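Local coordinates for leucyl-tRNA synthetase subunit alpha (Aquifex aeolicus, PDB 3PZ5), which is part of the enzyme that attaches leucine to its tRNA and carries a CP1 editing domain, which probably hydrolyses wrongly charged tRNA, at residues A12-Y17 against V28-P33; V42-E47 against I108-A113; A130-D135 against A162-G167. The protein carries 1 engineered substitution. One frame throughout, in Å; residues are numbered along the deposited sequence.

Interaction 1 of 3, residues A12-Y17 against V28-P33; sequences ALIRFY and VFTTRP
Ile-14 turns CG1 beside its backbone N (chi1 -53°) and then runs on extended, while Thr-30 sets OG1 anti to the backbone N (chi1 178°); together these torsions bring Ile-14 CD1 to 3.6 Å from Thr-30 CG2. The same rotation of Thr-30 splits the work of its branches. The methyl serves the apolar face of the strand pair, and OG1 accepts from Arg-32 N at 2.8 Å, an ST turn that bends the chain as strand 25-30 ends. That bend brings Pro-33 back against the side of the first strand bearing Ala-12 and Ile-14, where its CB lies 4.2 Å from Ala-12 CB and 4.3 Å from Ile-14 CD1. Farther along this face, Phe-16 reaches Val-28 by a looser approach of CE1 to CB. Met-126 of strand 124-127 packs on Ile-14, Phe-16, Val-28 and Thr-30, and Thr-188 of helix 180-193 meets Ala-12 and Pro-33; Ala-12, Ile-14, Phe-16, Val-28 and Pro-33 are buried here.

On the other face Leu-13 and Phe-29 are partly exposed. Leu-13 CD2 comes to 3.8 Å from Phe-29 CB, at the edge of the aromatic ring, and the two side chains run at about a right angle to each other.

Within the sheet, Ala-12 and Thr-30 exchange two nearly straight N-H...O bonds; Ile-14 and Val-28 exchange two more, of which Val-28 N to Ile-14 O is clearly bent (142°). Leu-13 and Phe-29 form the non-hydrogen-bonded pair between them, with Leu-13 CA 3.2 Å from Val-28 O in a CA-H...O contact. This is an antiparallel beta hairpin of the CP1 editing domain, and the loop leaving it carries the Thr-Arg-Pro segment that, in related leucyl-tRNA synthetases, belongs to the threonine-rich region lining the editing pocket.

Interaction 2 of 3, residues V42-E47 against I108-A113; sequences VVLAPE and IPVWSA
Val-42 presses its CG2 methyl against the tip of Ile-108, 3.6 Å from CD1, the two side chains meeting at about a right angle. Ile-108 delivers that tip by holding CG1 between its backbone N and carbonyl carbon (chi1 56°). Further along the same face, Val-110 CG1 settles into the hollow between Val-42 O and Leu-44 CG, 4.2 Å from the latter. Helix 50-60 closes over this side, with Val-51 touching both Leu-44 and Ser-112.

On the other face Val-43 acts as a fork. Its CG1 reaches forward to Ala-113 CB at 3.7 Å, while CG2 lies back against Trp-111 CB. Of the Trp-111 side chain, CB makes the contact, because the indole leads away from residues 42-47, receives Pro-109 CB at its edge and meets the rings of Phe-94 and Tyr-142.

The two strands are parallel neighbours inside the mixed sheet of the editing domain; strand 92-100 pairs with strand 107-113 and strand 124-127 with strand 41-44, both antiparallel. Val-42 is held at both polar ends, N giving to Pro-109 O and O receiving Trp-111 N, and Leu-44 N continues the pattern to Trp-111 O.

Where the first strand ends, a side-chain bond joins the backbone one. Ser-112, with OG anti to its backbone N (chi1 -167°), donates to Leu-44 O at 2.8 Å from above the carbonyl plane, and Ala-113 N adds a weak bond to the same oxygen at 3.3 Å. Pro-46 then lays its ring alongside the end of the second strand, CD 3.4 Å from Ala-113 O, with Phe-72 and Met-76 of helix 66-78 packed against it.

Interaction 3 of 3, residues A130-D135 against A162-G167; sequences AHDQRD and AYEGKG
The imidazole of His-131 meets the carbonyl oxygen of Tyr-163 at its edge and in its plane, ND1 donating over 3.0 Å, while one face of the ring carries Ala-130 CB. This bond, with that from Tyr-163 N to Ala-130 O at 2.8 Å, joins the loop 162-167 to the segment leading into the N-cap of helix 133-142. The phenol of Tyr-163 has Gly-165 N over the centre of one face, and its OH gives to Lys-166 O; the loop curls round this ring, which Trp-156 meets edge-to-face.

Asp-132 occupies the N-cap position, its OD1 accepting from Asp-135 N. Glu-164 supplements it from the other segment: with CG beside its backbone N (chi1 -57°) and the chain extended beyond, CG passes 3.2 Å from His-131 O and OE2 takes the N-H of Gln-133 at 2.9 Å. That bond is almost straight (176°), although it comes from above the carboxylate plane. The helix end and a bridging water may offset the repulsion between two carboxylates 4.4 Å apart (Asp-132 OD1 to Glu-164 OE2).

In turn, Gln-133 bends at chi2 (59°) to bring OE1 to Ala-162 N at 2.9 Å, and Ala-162 CB lies close to the same oxygen. The water donates to Asp-132 OD2 at 2.8 Å and to Glu-164 OE2 at 3.0 Å.

From the N terminus, interaction 1 closes first, completing a hairpin across a ten-residue gap. The chain then passes almost directly into strand 41-44, whose partner in interaction 2 arrives only after three helices and strand 92-100. Interaction 3 follows, tying the start of helix 133-142 to the loop between strands 150-151 and 168-169, across 26 residues. The three are in series; none nests in or crosses another. Interactions 1 and 2 belong to one mixed sheet and meet where Phe-16 packs on Ile-108 CD1 and Val-42 CG2. Interaction 3 lies outside that sheet and reaches interaction 1 through Arg-32, whose NH1 is close to Glu-164 O; it does not touch interaction 2.

Interaction 1 of 3, residues A12-Y17 against V28-P33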
loop_
_atom_site.group_PDB
_atom_site.type_symbol
_atom_site.label_atom_id
_atom_site.label_comp_id
_atom_site.label_asym_id
_atom_site.label_seq_id
_atom_site.Cartn_x
_atom_site.Cartn_y
_atom_site.Cartn_z
ATOM N N ALA A 12 1.446 13.118 -2.819
ATOM C CA ALA A 12 2.885 12.851 -2.778
ATOM C C ALA A 12 3.295 11.483 -3.339
ATOM O O ALA A 12 2.508 10.535 -3.318
ATOM C CB ALA A 12 3.391 13.000 -1.353
ATOM N N LEU A 13 4.533 11.403 -3.834
ATOM C CA LEU A 13 5.165 10.136 -4.215
ATOM C C LEU A 13 6.042 9.604 -3.079
ATOM O O LEU A 13 6.835 10.350 -2.495
ATOM C CB LEU A 13 6.017 10.289 -5.481
ATOM C CG LEU A 13 5.357 10.467 -6.855
ATOM C CD1 LEU A 13 6.432 10.692 -7.904
ATOM C CD2 LEU A 13 4.466 9.288 -7.252
ATOM N N ILE A 14 5.902 8.315 -2.774
ATOM C CA ILE A 14 6.632 7.704 -1.669
ATOM C C ILE A 14 7.350 6.444 -2.152
ATOM O O ILE A 14 6.774 5.640 -2.885
ATOM C CB ILE A 14 5.687 7.396 -0.476
ATOM C CG1 ILE A 14 4.901 8.658 -0.071
ATOM C CG2 ILE A 14 6.472 6.842 0.707
ATOM C CD1 ILE A 14 4.052 8.524 1.199
ATOM N N ARG A 15 8.604 6.283 -1.737
ATOM C CA ARG A 15 9.475 5.232 -2.264
ATOM C C ARG A 15 9.653 4.048 -1.303
ATOM O O ARG A 15 10.049 4.221 -0.152
ATOM C CB ARG A 15 10.835 5.830 -2.653
ATOM C CG ARG A 15 11.770 4.884 -3.406
ATOM C CD ARG A 15 12.851 5.642 -4.171
ATOM N NE ARG A 15 12.297 6.428 -5.270
ATOM C CZ ARG A 15 13.017 7.126 -6.147
ATOM N NH1 ARG A 15 14.346 7.147 -6.075
ATOM N NH2 ARG A 15 12.403 7.806 -7.106
ATOM N N PHE A 16 9.375 2.848 -1.801
ATOM C CA PHE A 16 9.447 1.632 -1.005
ATOM C C PHE A 16 10.473 0.674 -1.588
ATOM O O PHE A 16 10.224 0.023 -2.605
ATOM C CB PHE A 16 8.078 0.946 -0.957
ATOM C CG PHE A 16 7.066 1.648 -0.090
ATOM C CD1 PHE A 16 6.432 2.807 -0.528
ATOM C CD2 PHE A 16 6.734 1.137 1.159
ATOM C CE1 PHE A 16 5.489 3.453 0.269
ATOM C CE2 PHE A 16 5.790 1.777 1.965
ATOM C CZ PHE A 16 5.168 2.940 1.520
ATOM N N TYR A 17 11.627 0.585 -0.940
ATOM C CA TYR A 17 12.663 -0.341 -1.372
ATOM C C TYR A 17 12.295 -1.765 -1.008
ATOM O O TYR A 17 11.901 -2.041 0.122
ATOM C CB TYR A 17 14.025 0.051 -0.793
ATOM C CG TYR A 17 14.668 1.176 -1.571
ATOM C CD1 TYR A 17 15.541 0.908 -2.627
ATOM C CD2 TYR A 17 14.374 2.507 -1.277
ATOM C CE1 TYR A 17 16.122 1.939 -3.357
ATOM C CE2 TYR A 17 14.952 3.548 -2.000
ATOM C CZ TYR A 17 15.823 3.256 -3.036
ATOM O OH TYR A 17 16.390 4.283 -3.753
ATOM N N VAL A 28 5.099 5.007 -5.121
ATOM C CA VAL A 28 3.677 4.957 -4.860
ATOM C C VAL A 28 3.152 6.382 -4.780
ATOM O O VAL A 28 3.751 7.230 -4.114
ATOM C CB VAL A 28 3.404 4.195 -3.537
ATOM C CG1 VAL A 28 2.102 4.637 -2.904
ATOM C CG2 VAL A 28 3.414 2.689 -3.771
ATOM N N PHE A 29 2.052 6.648 -5.475
ATOM C CA PHE A 29 1.367 7.924 -5.325
ATOM C C PHE A 29 0.256 7.809 -4.288
ATOM O O PHE A 29 -0.519 6.843 -4.288
ATOM C CB PHE A 29 0.796 8.425 -6.656
ATOM C CG PHE A 29 -0.045 9.674 -6.519
ATOM C CD1 PHE A 29 0.551 10.931 -6.496
ATOM C CD2 PHE A 29 -1.429 9.586 -6.386
ATOM C CE1 PHE A 29 -0.219 12.080 -6.355
ATOM C CE2 PHE A 29 -2.210 10.728 -6.246
ATOM C CZ PHE A 29 -1.604 11.979 -6.232
ATOM N N THR A 30 0.184 8.807 -3.414
ATOM C CA THR A 30 -0.855 8.868 -2.394
ATOM C C THR A 30 -1.310 10.302 -2.155
ATOM O O THR A 30 -0.513 11.238 -2.258
ATOM C CB THR A 30 -0.391 8.227 -1.050
ATOM O OG1 THR A 30 -1.425 8.361 -0.068
ATOM C CG2 THR A 30 0.886 8.881 -0.527
ATOM N N THR A 31 -2.592 10.467 -1.841
ATOM C CA THR A 31 -3.126 11.761 -1.410
ATOM C C THR A 31 -3.132 11.841 0.119
ATOM O O THR A 31 -3.604 12.820 0.703
ATOM C CB THR A 31 -4.561 12.006 -1.941
ATOM O OG1 THR A 31 -5.408 10.919 -1.550
ATOM C CG2 THR A 31 -4.568 12.128 -3.468
ATOM N N ARG A 32 -2.604 10.799 0.762
ATOM C CA ARG A 32 -2.590 10.706 2.217
ATOM C C ARG A 32 -1.207 10.342 2.765
ATOM O O ARG A 32 -1.050 9.280 3.376
ATOM C CB ARG A 32 -3.631 9.682 2.705
ATOM C CG ARG A 32 -5.093 9.996 2.352
ATOM C CD ARG A 32 -5.635 11.227 3.081
ATOM N NE ARG A 32 -5.377 11.194 4.525
ATOM C CZ ARG A 32 -6.130 10.557 5.420
ATOM N NH1 ARG A 32 -7.211 9.882 5.046
ATOM N NH2 ARG A 32 -5.799 10.595 6.702
ATOM N N PRO A 33 -0.200 11.224 2.572
ATOM C CA PRO A 33 1.132 10.915 3.108
ATOM C C PRO A 33 1.158 10.913 4.639
ATOM O O PRO A 33 2.070 10.344 5.238
ATOM C CB PRO A 33 2.012 12.039 2.547
ATOM C CG PRO A 33 1.079 13.157 2.275
ATOM C CD PRO A 33 -0.223 12.530 1.881
#

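Interaction 2 of 3, residues V42-E47 against I108-A113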
loop_
_atom_site.group_PDB
_atom_site.type_symbol
_atom_site.label_atom_id
_atom_site.label_comp_id
_atom_site.label_asym_id
_atom_site.label_seq_id
_atom_site.Cartn_x
_atom_site.Cartn_y
_atom_site.Cartn_z
ATOM N N VAL A 42 1.909 -3.435 0.577
ATOM C CA VAL A 42 1.977 -2.730 -0.699
ATOM C C VAL A 42 1.258 -3.548 -1.766
ATOM O O VAL A 42 1.429 -4.774 -1.838
ATOM C CB VAL A 42 3.452 -2.487 -1.129
ATOM C CG1 VAL A 42 3.531 -1.830 -2.510
ATOM C CG2 VAL A 42 4.180 -1.634 -0.096
ATOM N N VAL A 43 0.455 -2.873 -2.587
ATOM C CA VAL A 43 -0.290 -3.536 -3.658
ATOM C C VAL A 43 0.030 -2.960 -5.041
ATOM O O VAL A 43 -0.099 -1.754 -5.269
ATOM C CB VAL A 43 -1.821 -3.513 -3.397
ATOM C CG1 VAL A 43 -2.592 -3.887 -4.650
ATOM C CG2 VAL A 43 -2.177 -4.461 -2.279
ATOM N N LEU A 44 0.448 -3.841 -5.951
ATOM C CA LEU A 44 0.686 -3.485 -7.352
ATOM C C LEU A 44 -0.497 -3.896 -8.219
ATOM O O LEU A 44 -1.094 -4.953 -8.002
ATOM C CB LEU A 44 1.946 -4.173 -7.890
ATOM C CG LEU A 44 3.292 -4.068 -7.171
ATOM C CD1 LEU A 44 4.350 -4.843 -7.952
ATOM C CD2 LEU A 44 3.722 -2.623 -6.979
ATOM N N ALA A 45 -0.825 -3.074 -9.210
ATOM C CA ALA A 45 -1.840 -3.434 -10.198
ATOM C C ALA A 45 -1.402 -4.703 -10.921
ATOM O O ALA A 45 -0.203 -4.950 -11.054
ATOM C CB ALA A 45 -2.032 -2.302 -11.190
ATOM N N PRO A 46 -2.364 -5.524 -11.384
ATOM C CA PRO A 46 -1.995 -6.762 -12.079
ATOM C C PRO A 46 -1.086 -6.517 -13.286
ATOM O O PRO A 46 -0.166 -7.301 -13.528
ATOM C CB PRO A 46 -3.344 -7.329 -12.525
ATOM C CG PRO A 46 -4.327 -6.756 -11.569
ATOM C CD PRO A 46 -3.827 -5.382 -11.259
ATOM N N GLU A 47 -1.325 -5.423 -14.009
ATOM C CA GLU A 47 -0.547 -5.077 -15.194
ATOM C C GLU A 47 0.808 -4.444 -14.873
ATOM O O GLU A 47 1.637 -4.278 -15.772
ATOM C CB GLU A 47 -1.341 -4.138 -16.110
ATOM C CG GLU A 47 -2.735 -4.625 -16.481
ATOM C CD GLU A 47 -3.811 -4.133 -15.519
ATOM O OE1 GLU A 47 -3.565 -4.089 -14.291
ATOM O OE2 GLU A 47 -4.912 -3.786 -16.001
ATOM N N ILE A 108 7.131 -4.745 4.934
ATOM C CA ILE A 108 5.716 -5.014 4.685
ATOM C C ILE A 108 5.563 -5.833 3.400
ATOM O O ILE A 108 6.298 -5.609 2.433
ATOM C CB ILE A 108 4.834 -3.719 4.687
ATOM C CG1 ILE A 108 5.334 -2.685 3.669
ATOM C CG2 ILE A 108 4.769 -3.111 6.097
ATOM C CD1 ILE A 108 4.408 -1.481 3.495
ATOM N N PRO A 109 4.627 -6.800 3.393
ATOM C CA PRO A 109 4.480 -7.704 2.251
ATOM C C PRO A 109 3.980 -7.002 0.988
ATOM O O PRO A 109 3.173 -6.068 1.073
ATOM C CB PRO A 109 3.446 -8.726 2.742
ATOM C CG PRO A 109 2.659 -8.003 3.773
ATOM C CD PRO A 109 3.636 -7.087 4.450
ATOM N N VAL A 110 4.471 -7.451 -0.167
ATOM C CA VAL A 110 4.007 -6.937 -1.453
ATOM C C VAL A 110 2.999 -7.905 -2.074
ATOM O O VAL A 110 3.252 -9.108 -2.183
ATOM C CB VAL A 110 5.177 -6.667 -2.444
ATOM C CG1 VAL A 110 4.667 -5.967 -3.697
ATOM C CG2 VAL A 110 6.260 -5.833 -1.786
ATOM N N TRP A 111 1.854 -7.360 -2.467
ATOM C CA TRP A 111 0.785 -8.122 -3.096
ATOM C C TRP A 111 0.397 -7.497 -4.427
ATOM O O TRP A 111 0.730 -6.347 -4.701
ATOM C CB TRP A 111 -0.448 -8.129 -2.194
ATOM C CG TRP A 111 -0.369 -9.053 -1.034
ATOM C CD1 TRP A 111 0.445 -8.938 0.060
ATOM C CD2 TRP A 111 -1.162 -10.229 -0.825
ATOM N NE1 TRP A 111 0.218 -9.980 0.924
ATOM C CE2 TRP A 111 -0.765 -10.786 0.406
ATOM C CE3 TRP A 111 -2.173 -10.865 -1.562
ATOM C CZ2 TRP A 111 -1.341 -11.954 0.922
ATOM C CZ3 TRP A 111 -2.742 -12.031 -1.054
ATOM C CH2 TRP A 111 -2.324 -12.562 0.176
ATOM N N SER A 112 -0.317 -8.265 -5.242
ATOM C CA SER A 112 -1.001 -7.734 -6.417
ATOM C C SER A 112 -2.497 -7.994 -6.259
ATOM O O SER A 112 -2.890 -9.055 -5.772
ATOM C CB SER A 112 -0.469 -8.374 -7.700
ATOM O OG SER A 112 -0.915 -7.656 -8.839
ATOM N N ALA A 113 -3.326 -7.027 -6.647
ATOM C CA ALA A 113 -4.769 -7.127 -6.408
ATOM C C ALA A 113 -5.619 -6.501 -7.499
ATOM O O ALA A 113 -5.198 -5.554 -8.167
ATOM C CB ALA A 113 -5.130 -6.523 -5.059
#

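Interaction 3 of 3, residues A130-D135 against A162-G167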
loop_
_atom_site.group_PDB
_atom_site.type_symbol
_atom_site.label_atom_id
_atom_site.label_comp_id
_atom_site.label_asym_id
_atom_site.label_seq_id
_atom_site.Cartn_x
_atom_site.Cartn_y
_atom_site.Cartn_z
ATOM N N ALA A 130 -6.649 0.884 8.028
ATOM C CA ALA A 130 -7.325 1.684 9.047
ATOM C C ALA A 130 -8.003 2.919 8.463
ATOM O O ALA A 130 -8.992 3.398 9.013
ATOM C CB ALA A 130 -6.355 2.090 10.146
ATOM N N HIS A 131 -7.483 3.419 7.341
ATOM C CA HIS A 131 -7.891 4.736 6.846
ATOM C C HIS A 131 -8.342 4.835 5.398
ATOM O O HIS A 131 -8.615 5.931 4.911
ATOM C CB HIS A 131 -6.811 5.775 7.169
ATOM C CG HIS A 131 -6.391 5.761 8.605
ATOM N ND1 HIS A 131 -7.277 5.981 9.639
ATOM C CD2 HIS A 131 -5.189 5.525 9.181
ATOM C CE1 HIS A 131 -6.634 5.893 10.789
ATOM N NE2 HIS A 131 -5.368 5.617 10.539
ATOM N N ASP A 132 -8.424 3.690 4.722
ATOM C CA ASP A 132 -8.989 3.602 3.372
ATOM C C ASP A 132 -9.870 2.360 3.272
ATOM O O ASP A 132 -9.386 1.233 3.409
ATOM C CB ASP A 132 -7.883 3.574 2.303
ATOM C CG ASP A 132 -8.438 3.601 0.878
ATOM O OD1 ASP A 132 -9.113 2.631 0.471
ATOM O OD2 ASP A 132 -8.193 4.590 0.157
ATOM N N GLN A 133 -11.160 2.575 3.023
ATOM C CA GLN A 133 -12.151 1.499 3.031
ATOM C C GLN A 133 -11.837 0.401 2.020
ATOM O O GLN A 133 -12.017 -0.788 2.304
ATOM C CB GLN A 133 -13.556 2.057 2.786
ATOM C CG GLN A 133 -14.685 1.080 3.116
ATOM C CD GLN A 133 -14.670 0.630 4.566
ATOM O OE1 GLN A 133 -14.279 1.385 5.463
ATOM N NE2 GLN A 133 -15.103 -0.603 4.806
ATOM N N ARG A 134 -11.365 0.808 0.846
ATOM C CA ARG A 134 -11.008 -0.131 -0.205
ATOM C C ARG A 134 -9.897 -1.076 0.277
ATOM O O ARG A 134 -9.988 -2.294 0.090
ATOM C CB ARG A 134 -10.610 0.634 -1.466
ATOM C CG ARG A 134 -11.278 0.125 -2.723
ATOM C CD ARG A 134 -11.605 1.265 -3.682
ATOM N NE ARG A 134 -12.844 1.958 -3.310
ATOM C CZ ARG A 134 -13.626 2.626 -4.158
ATOM N NH1 ARG A 134 -13.321 2.699 -5.450
ATOM N NH2 ARG A 134 -14.726 3.218 -3.712
ATOM N N ASP A 135 -8.878 -0.512 0.927
ATOM C CA ASP A 135 -7.803 -1.298 1.552
ATOM C C ASP A 135 -8.275 -2.117 2.751
ATOM O O ASP A 135 -7.728 -3.184 3.025
ATOM C CB ASP A 135 -6.646 -0.395 1.989
ATOM C CG ASP A 135 -5.925 0.245 0.821
ATOM O OD1 ASP A 135 -6.013 -0.279 -0.309
ATOM O OD2 ASP A 135 -5.257 1.277 1.040
ATOM N N ALA A 162 -12.948 1.308 8.054
ATOM C CA ALA A 162 -11.888 2.304 7.959
ATOM C C ALA A 162 -12.401 3.712 8.257
ATOM O O ALA A 162 -13.524 4.066 7.898
ATOM C CB ALA A 162 -11.246 2.263 6.585
ATOM N N TYR A 163 -11.572 4.501 8.930
ATOM C CA TYR A 163 -11.854 5.912 9.132
ATOM C C TYR A 163 -11.000 6.741 8.176
ATOM O O TYR A 163 -9.772 6.714 8.241
ATOM C CB TYR A 163 -11.603 6.323 10.584
ATOM C CG TYR A 163 -11.738 7.810 10.816
ATOM C CD1 TYR A 163 -12.992 8.422 10.820
ATOM C CD2 TYR A 163 -10.613 8.605 11.027
ATOM C CE1 TYR A 163 -13.123 9.786 11.029
ATOM C CE2 TYR A 163 -10.733 9.973 11.235
ATOM C CZ TYR A 163 -11.991 10.553 11.237
ATOM O OH TYR A 163 -12.116 11.902 11.438
ATOM N N GLU A 164 -11.665 7.479 7.297
ATOM C CA GLU A 164 -10.989 8.175 6.208
ATOM C C GLU A 164 -10.903 9.688 6.423
ATOM O O GLU A 164 -10.406 10.407 5.558
ATOM C CB GLU A 164 -11.678 7.862 4.873
ATOM C CG GLU A 164 -11.761 6.367 4.530
ATOM C CD GLU A 164 -12.479 6.094 3.212
ATOM O OE1 GLU A 164 -13.599 6.616 3.011
ATOM O OE2 GLU A 164 -11.928 5.347 2.378
ATOM N N GLY A 165 -11.373 10.163 7.576
ATOM C CA GLY A 165 -11.380 11.594 7.878
ATOM C C GLY A 165 -10.136 12.126 8.576
ATOM O O GLY A 165 -9.133 11.421 8.719
ATOM N N LYS A 166 -10.215 13.380 9.019
ATOM C CA LYS A 166 -9.101 14.065 9.671
ATOM C C LYS A 166 -8.992 13.690 11.140
ATOM O O LYS A 166 -9.971 13.262 11.755
ATOM C CB LYS A 166 -9.256 15.580 9.537
ATOM C CG LYS A 166 -9.230 16.086 8.103
ATOM C CD LYS A 166 -9.788 17.498 7.998
ATOM C CE LYS A 166 -9.894 17.924 6.545
ATOM N NZ LYS A 166 -10.608 19.220 6.396
ATOM N N GLY A 167 -7.798 13.862 11.699
ATOM C CA GLY A 167 -7.550 13.533 13.096
ATOM C C GLY A 167 -6.187 13.967 13.594
ATOM O O GLY A 167 -5.644 14.982 13.151
HETATM O O HOH W 1 -10.122 6.616 0.404
#